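Local coordinates for protein ancestral congerin Con-anc (PDB 3AJY) that binds galactose-containing sugars as a galectin, and is a reconstructed ancestor of the fish lectins called congerins, at residues A[10-15]-A[90-95]; A[27-32]-A[50-55]; A[31-36]-A[84-89]. All coordinates share one frame; numbering follows the deposited sequence.

In the fold
The three contacts sample a galectin sandwich from its edge to its sugar pocket. Contact 3 is central: strands 30-35 and 85-92, one from each sheet, meet there, and the contact's centre is about 5 Å from that of the chain. Contact 1 continues along strand 85-92, its centre about 16 Å away, and the two touch where Ile-90 CD1 meets Ile-33 CG2 at 4.0 Å. Contact 2 shares Phe-31 and Ser-32 with contact 3, centre to centre about 14 Å. Contact 2 supplies Arg-30 and Tyr-52, two of the residues that bind galactose, whereas the Phe-31 side chain stays about 10 Å from that sugar. Contacts 1 and 2 lie on opposite sides of the chain's centre, their own centres about 27 Å apart.

Contact 1: residues A[10-15]-A[90-95]; sequences FDFKVG and ITFDTN
One face of the Phe-12 ring receives the edge of Phe-92: CE1 of Phe-92 stands 3.6 Å above the centre of the Phe-12 ring. With planes at 86° and centroids 5.0 Å apart, the two rings form a T-shaped pair. In the galectin beta sandwich, the outermost strand 12-13 of one sheet here packs against the C-terminal end of 85-92, the middle strand of the other. At the edge of Phe-12 lies Thr-91 CA, while Ile-90 O approaches Phe-12 CZ obliquely at 3.5 Å. Phe-12 CG is anti to its backbone N (chi1 -174°), which turns the ring's face to the edge of Phe-92.

The Phe-92 ring has Phe-12 O in its plane, 3.7 Å from Phe-92 CZ, and Val-14 CA over one face, off-centre, near the ring's margin. Val-14 packs beside the end of the strand with both methyls: its CG2 touches Phe-92 CE2 at 3.7 Å, and its CG1 meets Phe-92 O and Asp-93 CA. Leu-118 of strand 117-125 touches both rings.

One water donates to Thr-91 OG1 (2.7 Å), accepts from Phe-92 N and takes a weak bond from Gly-15 N, tying 10-15 to the strand end. Thr-91 OG1 also bonds to Lys-16 O. Val-14 CA directs its hydrogen at Phe-92 O, 3.4 Å from the CA, with 145° at the hydrogen.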
loop_
_atom_site.group_PDB
_atom_site.type_symbol
_atom_site.label_atom_id
_atom_site.label_comp_id
_atom_site.label_asym_id
_atom_site.label_seq_id
_atom_site.Cartn_x
_atom_site.Cartn_y
_atom_site.Cartn_z
ATOM N N PHE A 10 -6.668 0.353 4.246
ATOM C CA PHE A 10 -5.872 1.548 4.474
ATOM C C PHE A 10 -6.793 2.736 4.607
ATOM O O PHE A 10 -7.228 3.305 3.608
ATOM C CB PHE A 10 -4.799 1.752 3.390
ATOM C CG PHE A 10 -3.494 1.012 3.660
ATOM C CD1 PHE A 10 -3.380 0.092 4.719
ATOM C CD2 PHE A 10 -2.385 1.215 2.830
ATOM C CE1 PHE A 10 -2.174 -0.596 4.964
ATOM C CE2 PHE A 10 -1.174 0.530 3.059
ATOM C CZ PHE A 10 -1.064 -0.374 4.123
ATOM N N ASP A 11 -7.111 3.073 5.854
ATOM C CA ASP A 11 -7.932 4.223 6.168
ATOM C C ASP A 11 -6.977 5.351 6.622
ATOM O O ASP A 11 -6.619 5.454 7.805
ATOM C CB ASP A 11 -8.955 3.808 7.240
ATOM C CG ASP A 11 -10.017 4.861 7.530
ATOM O OD1 ASP A 11 -10.038 5.956 6.908
ATOM O OD2 ASP A 11 -10.852 4.578 8.429
ATOM N N PHE A 12 -6.528 6.166 5.657
ATOM C CA PHE A 12 -5.574 7.244 5.951
ATOM C C PHE A 12 -6.363 8.421 6.483
ATOM O O PHE A 12 -6.807 9.301 5.731
ATOM C CB PHE A 12 -4.704 7.603 4.719
ATOM C CG PHE A 12 -3.598 8.614 5.001
ATOM C CD1 PHE A 12 -3.016 8.715 6.280
ATOM C CD2 PHE A 12 -3.114 9.452 3.972
ATOM C CE1 PHE A 12 -1.989 9.634 6.546
ATOM C CE2 PHE A 12 -2.086 10.379 4.223
ATOM C CZ PHE A 12 -1.519 10.474 5.522
ATOM N N LYS A 13 -6.577 8.394 7.793
ATOM C CA LYS A 13 -7.409 9.373 8.462
ATOM C C LYS A 13 -6.577 10.095 9.522
ATOM O O LYS A 13 -5.437 9.721 9.753
ATOM C CB LYS A 13 -8.648 8.690 9.069
ATOM C CG LYS A 13 -8.346 7.682 10.191
ATOM C CD LYS A 13 -9.648 7.124 10.748
ATOM C CE LYS A 13 -9.404 5.992 11.731
ATOM N NZ LYS A 13 -10.671 5.216 11.906
ATOM N N VAL A 14 -7.126 11.142 10.135
ATOM C CA VAL A 14 -6.405 11.898 11.181
ATOM C C VAL A 14 -5.826 10.941 12.238
ATOM O O VAL A 14 -6.529 10.051 12.728
ATOM C CB VAL A 14 -7.312 12.989 11.846
ATOM C CG1 VAL A 14 -6.595 13.689 13.013
ATOM C CG2 VAL A 14 -7.782 13.998 10.815
ATOM N N GLY A 15 -4.541 11.112 12.555
ATOM C CA GLY A 15 -3.866 10.260 13.531
ATOM C C GLY A 15 -3.183 9.024 12.963
ATOM O O GLY A 15 -2.438 8.347 13.674
ATOM N N ILE A 90 4.013 10.762 6.591
ATOM C CA ILE A 90 3.049 11.862 6.594
ATOM C C ILE A 90 1.900 11.533 7.535
ATOM O O ILE A 90 1.392 10.415 7.553
ATOM C CB ILE A 90 2.428 12.097 5.181
ATOM C CG1 ILE A 90 3.525 12.344 4.129
ATOM C CG2 ILE A 90 1.449 13.281 5.227
ATOM C CD1 ILE A 90 3.018 12.290 2.669
ATOM N N THR A 91 1.498 12.511 8.325
ATOM C CA THR A 91 0.303 12.380 9.138
ATOM C C THR A 91 -0.325 13.750 9.133
ATOM O O THR A 91 0.314 14.718 8.726
ATOM C CB THR A 91 0.620 11.908 10.599
ATOM O OG1 THR A 91 -0.604 11.564 11.258
ATOM C CG2 THR A 91 1.303 12.986 11.386
ATOM N N PHE A 92 -1.560 13.843 9.590
ATOM C CA PHE A 92 -2.243 15.123 9.583
ATOM C C PHE A 92 -3.358 15.236 10.601
ATOM O O PHE A 92 -3.952 14.243 10.986
ATOM C CB PHE A 92 -2.816 15.417 8.190
ATOM C CG PHE A 92 -3.866 14.451 7.738
ATOM C CD1 PHE A 92 -3.511 13.253 7.129
ATOM C CD2 PHE A 92 -5.213 14.762 7.862
ATOM C CE1 PHE A 92 -4.474 12.368 6.696
ATOM C CE2 PHE A 92 -6.194 13.879 7.421
ATOM C CZ PHE A 92 -5.826 12.678 6.838
ATOM N N ASP A 93 -3.656 16.472 10.992
ATOM C CA ASP A 93 -4.911 16.783 11.662
ATOM C C ASP A 93 -5.783 17.682 10.762
ATOM O O ASP A 93 -5.457 17.895 9.574
ATOM C CB ASP A 93 -4.647 17.370 13.053
ATOM C CG ASP A 93 -3.843 18.639 13.009
ATOM O OD1 ASP A 93 -2.935 18.790 13.858
ATOM O OD2 ASP A 93 -4.128 19.489 12.136
ATOM N N THR A 94 -6.889 18.201 11.294
ATOM C CA THR A 94 -7.780 19.047 10.474
ATOM C C THR A 94 -7.141 20.369 10.032
ATOM O O THR A 94 -7.631 21.023 9.112
ATOM C CB THR A 94 -9.144 19.345 11.158
ATOM O OG1 THR A 94 -8.933 19.654 12.547
ATOM C CG2 THR A 94 -10.096 18.153 11.002
ATOM N N ASN A 95 -6.048 20.753 10.681
ATOM C CA ASN A 95 -5.381 22.018 10.365
ATOM C C ASN A 95 -4.129 21.878 9.493
ATOM O O ASN A 95 -3.890 22.693 8.592
ATOM C CB ASN A 95 -5.038 22.777 11.649
ATOM C CG ASN A 95 -6.275 23.152 12.456
ATOM O OD1 ASN A 95 -7.253 23.703 11.922
ATOM N ND2 ASN A 95 -6.245 22.844 13.742
HETATM O O HOH W 1 -3.015 11.533 9.999
HETATM O O HOH W 2 -1.843 12.817 13.048
#

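Contact 2: residues A[27-32]-A[50-55]; sequences YAKRFS and FNYGAD. With GAL (beta-D-galactopyranose), chain C.
Arg-30 lays its guanidinium flat on one face of the Tyr-52 ring, with Arg-30 CZ 3.9 Å from the ring centroid and the two planes 19° apart. That geometry meets the criteria for a stack and for a cation-pi contact. The approach begins earlier along the arginine, whose CD sits over the same face, 3.4 Å from Tyr-52 CD1. A bend at chi3 (-75°) turns the guanidinium along the ring toward the phenol oxygen. Lys-29 NZ meets Tyr-52 at the ring edge instead, 3.6 Å from CD1.

The sugar satisfies the outer ends of both groups. Arg-30 NH1 donates to galactose O3 at 2.7 Å with an almost straight bond (175°), and the same nitrogen makes a salt bridge to Asp-47. Galactose O4, at the guanidinium edge, is likewise 2.7 Å from Arg-30 NH1. Tyr-52 OH shares a longer hydrogen bond, 3.2 Å, with galactose O2. His-45, Asn-62 and Glu-72 also hydrogen-bond the galactose, adding to the polar grip of the galectin carbohydrate site, and the neighbouring glucose touches Tyr-52.

Behind the pocket, Lys-29 O accepts a 3.0 Å bond from Asn-51 N on an in-plane lone pair, plus a weak one from Phe-50 N. The Phe-50 ring turns its edge to Lys-29 O, and its CE1 lies 3.8 Å from Ala-28 CB. A type II' turn from Tyr-52 to Asp-55 closes with paired backbone bonds between those two residues, and the Asp-55 carboxylate is held by Arg-49 and Arg-74.

The stack and the Asp-47 salt bridge probably fix the guanidinium, so that NH1 can give what is likely a charge-assisted bond to galactose O3.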
loop_
_atom_site.group_PDB
_atom_site.type_symbol
_atom_site.label_atom_id
_atom_site.label_comp_id
_atom_site.label_asym_id
_atom_site.label_seq_id
_atom_site.Cartn_x
_atom_site.Cartn_y
_atom_site.Cartn_z
ATOM N N TYR A 27 19.015 9.099 -12.724
ATOM C CA TYR A 27 18.998 10.497 -13.058
ATOM C C TYR A 27 17.608 10.964 -12.720
ATOM O O TYR A 27 16.635 10.242 -12.939
ATOM C CB TYR A 27 19.265 10.708 -14.550
ATOM C CG TYR A 27 20.651 10.310 -15.008
ATOM C CD1 TYR A 27 20.860 9.099 -15.651
ATOM C CD2 TYR A 27 21.750 11.152 -14.811
ATOM C CE1 TYR A 27 22.123 8.725 -16.100
ATOM C CE2 TYR A 27 23.024 10.782 -15.248
ATOM C CZ TYR A 27 23.195 9.561 -15.897
ATOM O OH TYR A 27 24.446 9.165 -16.350
ATOM N N ALA A 28 17.514 12.169 -12.183
ATOM C CA ALA A 28 16.261 12.668 -11.661
ATOM C C ALA A 28 16.230 14.168 -11.701
ATOM O O ALA A 28 17.185 14.818 -11.298
ATOM C CB ALA A 28 16.064 12.183 -10.214
ATOM N N LYS A 29 15.114 14.719 -12.171
ATOM C CA LYS A 29 14.856 16.144 -12.049
ATOM C C LYS A 29 14.046 16.409 -10.784
ATOM O O LYS A 29 14.326 17.353 -10.054
ATOM C CB LYS A 29 14.070 16.676 -13.255
ATOM C CG LYS A 29 14.842 16.761 -14.555
ATOM C CD LYS A 29 14.262 17.885 -15.453
ATOM C CE LYS A 29 12.751 17.699 -15.815
ATOM N NZ LYS A 29 12.122 18.955 -16.404
ATOM N N ARG A 30 13.036 15.570 -10.556
ATOM C CA ARG A 30 12.082 15.743 -9.451
ATOM C C ARG A 30 11.363 14.430 -9.209
ATOM O O ARG A 30 11.285 13.587 -10.100
ATOM C CB ARG A 30 11.040 16.815 -9.803
ATOM C CG ARG A 30 10.190 16.411 -11.034
ATOM C CD ARG A 30 9.637 17.570 -11.867
ATOM N NE ARG A 30 8.529 18.224 -11.218
ATOM C CZ ARG A 30 7.323 18.456 -11.732
ATOM N NH1 ARG A 30 6.448 19.058 -10.962
ATOM N NH2 ARG A 30 6.985 18.121 -12.984
ATOM N N PHE A 31 10.845 14.236 -7.999
ATOM C CA PHE A 31 9.828 13.228 -7.779
ATOM C C PHE A 31 8.865 13.742 -6.723
ATOM O O PHE A 31 9.255 14.546 -5.863
ATOM C CB PHE A 31 10.441 11.857 -7.432
ATOM C CG PHE A 31 10.822 11.701 -5.986
ATOM C CD1 PHE A 31 12.011 12.232 -5.507
ATOM C CD2 PHE A 31 9.990 11.006 -5.106
ATOM C CE1 PHE A 31 12.370 12.081 -4.154
ATOM C CE2 PHE A 31 10.340 10.856 -3.761
ATOM C CZ PHE A 31 11.527 11.399 -3.293
ATOM N N SER A 32 7.609 13.306 -6.797
ATOM C CA SER A 32 6.565 13.805 -5.903
ATOM C C SER A 32 5.790 12.700 -5.220
ATOM O O SER A 32 5.664 11.587 -5.730
ATOM C CB SER A 32 5.595 14.746 -6.632
ATOM O OG SER A 32 4.909 14.067 -7.667
ATOM N N PHE A 50 15.324 18.171 -7.541
ATOM C CA PHE A 50 16.758 18.265 -7.670
ATOM C C PHE A 50 17.090 19.432 -8.594
ATOM O O PHE A 50 17.945 20.267 -8.289
ATOM C CB PHE A 50 17.311 16.962 -8.239
ATOM C CG PHE A 50 16.961 15.753 -7.410
ATOM C CD1 PHE A 50 15.793 15.032 -7.660
ATOM C CD2 PHE A 50 17.793 15.347 -6.374
ATOM C CE1 PHE A 50 15.463 13.919 -6.894
ATOM C CE2 PHE A 50 17.472 14.237 -5.606
ATOM C CZ PHE A 50 16.309 13.528 -5.853
ATOM N N ASN A 51 16.389 19.494 -9.721
ATOM C CA ASN A 51 16.686 20.475 -10.745
ATOM C C ASN A 51 15.418 20.646 -11.570
ATOM O O ASN A 51 15.137 19.807 -12.420
ATOM C CB ASN A 51 17.860 19.965 -11.613
ATOM C CG ASN A 51 18.082 20.798 -12.875
ATOM O OD1 ASN A 51 18.168 22.028 -12.820
ATOM N ND2 ASN A 51 18.193 20.120 -14.018
ATOM N N TYR A 52 14.644 21.695 -11.280
ATOM C CA TYR A 52 13.404 21.992 -12.026
ATOM C C TYR A 52 13.258 23.510 -12.048
ATOM O O TYR A 52 12.970 24.127 -11.029
ATOM C CB TYR A 52 12.168 21.299 -11.394
ATOM C CG TYR A 52 10.903 21.282 -12.259
ATOM C CD1 TYR A 52 10.793 20.416 -13.350
ATOM C CD2 TYR A 52 9.816 22.111 -11.975
ATOM C CE1 TYR A 52 9.638 20.393 -14.147
ATOM C CE2 TYR A 52 8.653 22.098 -12.774
ATOM C CZ TYR A 52 8.580 21.230 -13.855
ATOM O OH TYR A 52 7.448 21.183 -14.668
ATOM N N GLY A 53 13.501 24.102 -13.215
ATOM C CA GLY A 53 13.581 25.547 -13.354
ATOM C C GLY A 53 14.579 26.126 -12.369
ATOM O O GLY A 53 15.680 25.591 -12.195
ATOM N N ALA A 54 14.178 27.204 -11.706
ATOM C CA ALA A 54 15.022 27.882 -10.733
ATOM C C ALA A 54 15.159 27.080 -9.431
ATOM O O ALA A 54 15.978 27.420 -8.585
ATOM C CB ALA A 54 14.473 29.247 -10.440
ATOM N N ASP A 55 14.348 26.033 -9.287
ATOM C CA ASP A 55 14.367 25.185 -8.102
ATOM C C ASP A 55 15.478 24.131 -8.138
ATOM O O ASP A 55 15.394 23.149 -8.877
ATOM C CB ASP A 55 12.991 24.521 -7.898
ATOM C CG ASP A 55 11.884 25.540 -7.619
ATOM O OD1 ASP A 55 12.120 26.469 -6.822
ATOM O OD2 ASP A 55 10.768 25.425 -8.186
HETATM C C1 GAL C . 4.291 23.142 -11.481
HETATM C C2 GAL C . 4.557 21.748 -12.040
HETATM C C3 GAL C . 3.525 20.747 -11.526
HETATM C C4 GAL C . 3.428 20.831 -9.997
HETATM C C5 GAL C . 3.159 22.275 -9.560
HETATM C C6 GAL C . 3.052 22.452 -8.035
HETATM O O2 GAL C . 4.522 21.793 -13.446
HETATM O O3 GAL C . 3.933 19.453 -11.927
HETATM O O4 GAL C . 4.633 20.362 -9.421
HETATM O O5 GAL C . 4.167 23.129 -10.065
HETATM O O6 GAL C . 2.687 23.791 -7.728
#

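Contact 3: residues A[31-36]-A[84-89]; sequences FSINVG and EYFEIT
Phe-86 meets the tip of Phe-31 along the whole length of its side chain. Its CB points at the opposite strand and lies 4.0 Å from Phe-31 CZ. CG, set between the backbone N and the carbonyl carbon (chi1 74°), comes to 3.7 Å from the same Phe-31 CZ. Farther out, CD1, CE1 and CZ are all nearest to Phe-31 CE2, which stands over the centre of the Phe-86 face. On the other side of the ring, CD2 is also closest to Phe-31 CE2, at 3.8 Å, and CE2 has a second neighbour, Ile-33 CD1, at 4.2 Å. The rings are neither stacked nor edge-to-face: their planes make 43° and their centroids are 4.6 Å apart.

Strands 31-35 and 85-89 face each other across the core of the galectin jelly-roll sandwich, one in each sheet. Their axes come within 10.2 Å and run in nearly the same direction, with a signed crossing angle of -27°. The separation is that of two layers filled by side chains rather than of neighbouring strands bonded through their backbones, and the contacts across it are all between apolar side chains.

Two residues further along each strand, the side chains of Ile-33 and Ile-88 lie alongside in antiparallel sense, Ile-33 CG1 3.7 Å from Ile-88 CD1. Phe-80, in a loop, touches Phe-86 and Ile-88 and lies edge-to-face with Phe-31; Leu-123 of strand 117-125 also packs on Phe-86.

Ser-32 and Glu-87, between the core residues, point away from the opposite strand. Ser-32 OG accepts from Asn-34 ND2. Asn-34 OD1 is hydrogen-bonded to His-45 ND1, a second-shell link to a residue whose NE2 bonds galactose. In the other strand, Tyr-85 OH donates to the anti lone pair of Glu-87 OE1.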
loop_
_atom_site.group_PDB
_atom_site.type_symbol
_atom_site.label_atom_id
_atom_site.label_comp_id
_atom_site.label_asym_id
_atom_site.label_seq_id
_atom_site.Cartn_x
_atom_site.Cartn_y
_atom_site.Cartn_z
ATOM N N PHE A 31 10.845 14.236 -7.999
ATOM C CA PHE A 31 9.828 13.228 -7.779
ATOM C C PHE A 31 8.865 13.742 -6.723
ATOM O O PHE A 31 9.255 14.546 -5.863
ATOM C CB PHE A 31 10.441 11.857 -7.432
ATOM C CG PHE A 31 10.822 11.701 -5.986
ATOM C CD1 PHE A 31 12.011 12.232 -5.507
ATOM C CD2 PHE A 31 9.990 11.006 -5.106
ATOM C CE1 PHE A 31 12.370 12.081 -4.154
ATOM C CE2 PHE A 31 10.340 10.856 -3.761
ATOM C CZ PHE A 31 11.527 11.399 -3.293
ATOM N N SER A 32 7.609 13.306 -6.797
ATOM C CA SER A 32 6.565 13.805 -5.903
ATOM C C SER A 32 5.790 12.700 -5.220
ATOM O O SER A 32 5.664 11.587 -5.730
ATOM C CB SER A 32 5.595 14.746 -6.632
ATOM O OG SER A 32 4.909 14.067 -7.667
ATOM N N ILE A 33 5.332 13.015 -4.014
ATOM C CA ILE A 33 4.368 12.206 -3.301
ATOM C C ILE A 33 3.104 13.029 -3.293
ATOM O O ILE A 33 3.151 14.220 -3.022
ATOM C CB ILE A 33 4.856 11.895 -1.856
ATOM C CG1 ILE A 33 6.171 11.096 -1.908
ATOM C CG2 ILE A 33 3.760 11.175 -1.053
ATOM C CD1 ILE A 33 6.124 9.804 -2.799
ATOM N N ASN A 34 1.983 12.405 -3.640
ATOM C CA ASN A 34 0.706 13.094 -3.755
ATOM C C ASN A 34 -0.392 12.374 -2.988
ATOM O O ASN A 34 -0.607 11.179 -3.163
ATOM C CB ASN A 34 0.308 13.188 -5.228
ATOM C CG ASN A 34 1.404 13.760 -6.070
ATOM O OD1 ASN A 34 1.679 14.960 -6.020
ATOM N ND2 ASN A 34 2.053 12.908 -6.845
ATOM N N VAL A 35 -1.089 13.104 -2.135
ATOM C CA VAL A 35 -2.188 12.511 -1.412
ATOM C C VAL A 35 -3.417 13.411 -1.478
ATOM O O VAL A 35 -3.314 14.623 -1.324
ATOM C CB VAL A 35 -1.789 12.157 0.044
ATOM C CG1 VAL A 35 -0.685 11.087 0.040
ATOM C CG2 VAL A 35 -1.280 13.373 0.779
ATOM N N GLY A 36 -4.574 12.803 -1.731
ATOM C CA GLY A 36 -5.817 13.548 -1.809
ATOM C C GLY A 36 -6.984 12.664 -2.169
ATOM O O GLY A 36 -7.187 11.617 -1.562
ATOM N N GLU A 84 19.283 6.907 -4.963
ATOM C CA GLU A 84 19.234 6.447 -3.561
ATOM C C GLU A 84 17.823 6.162 -3.033
ATOM O O GLU A 84 16.840 6.689 -3.546
ATOM C CB GLU A 84 19.899 7.480 -2.653
ATOM C CG GLU A 84 21.325 7.839 -3.053
ATOM C CD GLU A 84 22.216 8.099 -1.854
ATOM O OE1 GLU A 84 22.205 7.256 -0.931
ATOM O OE2 GLU A 84 22.938 9.127 -1.834
ATOM N N TYR A 85 17.749 5.328 -1.990
ATOM C CA TYR A 85 16.523 5.085 -1.231
ATOM C C TYR A 85 15.923 6.385 -0.709
ATOM O O TYR A 85 16.642 7.286 -0.280
ATOM C CB TYR A 85 16.818 4.127 -0.063
ATOM C CG TYR A 85 15.634 3.797 0.828
ATOM C CD1 TYR A 85 14.595 2.991 0.366
ATOM C CD2 TYR A 85 15.570 4.271 2.143
ATOM C CE1 TYR A 85 13.522 2.666 1.173
ATOM C CE2 TYR A 85 14.490 3.953 2.974
ATOM C CZ TYR A 85 13.474 3.152 2.476
ATOM O OH TYR A 85 12.406 2.824 3.254
ATOM N N PHE A 86 14.601 6.501 -0.790
ATOM C CA PHE A 86 13.919 7.597 -0.124
ATOM C C PHE A 86 12.887 7.040 0.841
ATOM O O PHE A 86 12.366 5.944 0.656
ATOM C CB PHE A 86 13.275 8.568 -1.117
ATOM C CG PHE A 86 12.024 8.036 -1.775
ATOM C CD1 PHE A 86 12.085 7.451 -3.032
ATOM C CD2 PHE A 86 10.781 8.150 -1.140
ATOM C CE1 PHE A 86 10.913 6.955 -3.649
ATOM C CE2 PHE A 86 9.619 7.657 -1.723
ATOM C CZ PHE A 86 9.688 7.036 -2.991
ATOM N N GLU A 87 12.594 7.794 1.885
ATOM C CA GLU A 87 11.512 7.404 2.765
ATOM C C GLU A 87 10.871 8.636 3.359
ATOM O O GLU A 87 11.565 9.565 3.784
ATOM C CB GLU A 87 11.989 6.444 3.851
ATOM C CG GLU A 87 10.862 5.627 4.465
ATOM C CD GLU A 87 11.303 4.909 5.741
ATOM O OE1 GLU A 87 12.035 3.907 5.630
ATOM O OE2 GLU A 87 10.918 5.355 6.845
ATOM N N ILE A 88 9.545 8.649 3.367
ATOM C CA ILE A 88 8.792 9.804 3.842
ATOM C C ILE A 88 7.617 9.333 4.680
ATOM O O ILE A 88 6.943 8.385 4.316
ATOM C CB ILE A 88 8.294 10.680 2.640
ATOM C CG1 ILE A 88 9.481 11.140 1.790
ATOM C CG2 ILE A 88 7.532 11.905 3.107
ATOM C CD1 ILE A 88 9.091 11.538 0.351
ATOM N N THR A 89 7.381 9.981 5.813
ATOM C CA THR A 89 6.185 9.691 6.635
ATOM C C THR A 89 5.316 10.940 6.790
ATOM O O THR A 89 5.820 12.038 7.081
ATOM C CB THR A 89 6.567 9.097 8.016
ATOM O OG1 THR A 89 7.245 7.847 7.816
ATOM C CG2 THR A 89 5.337 8.841 8.883
#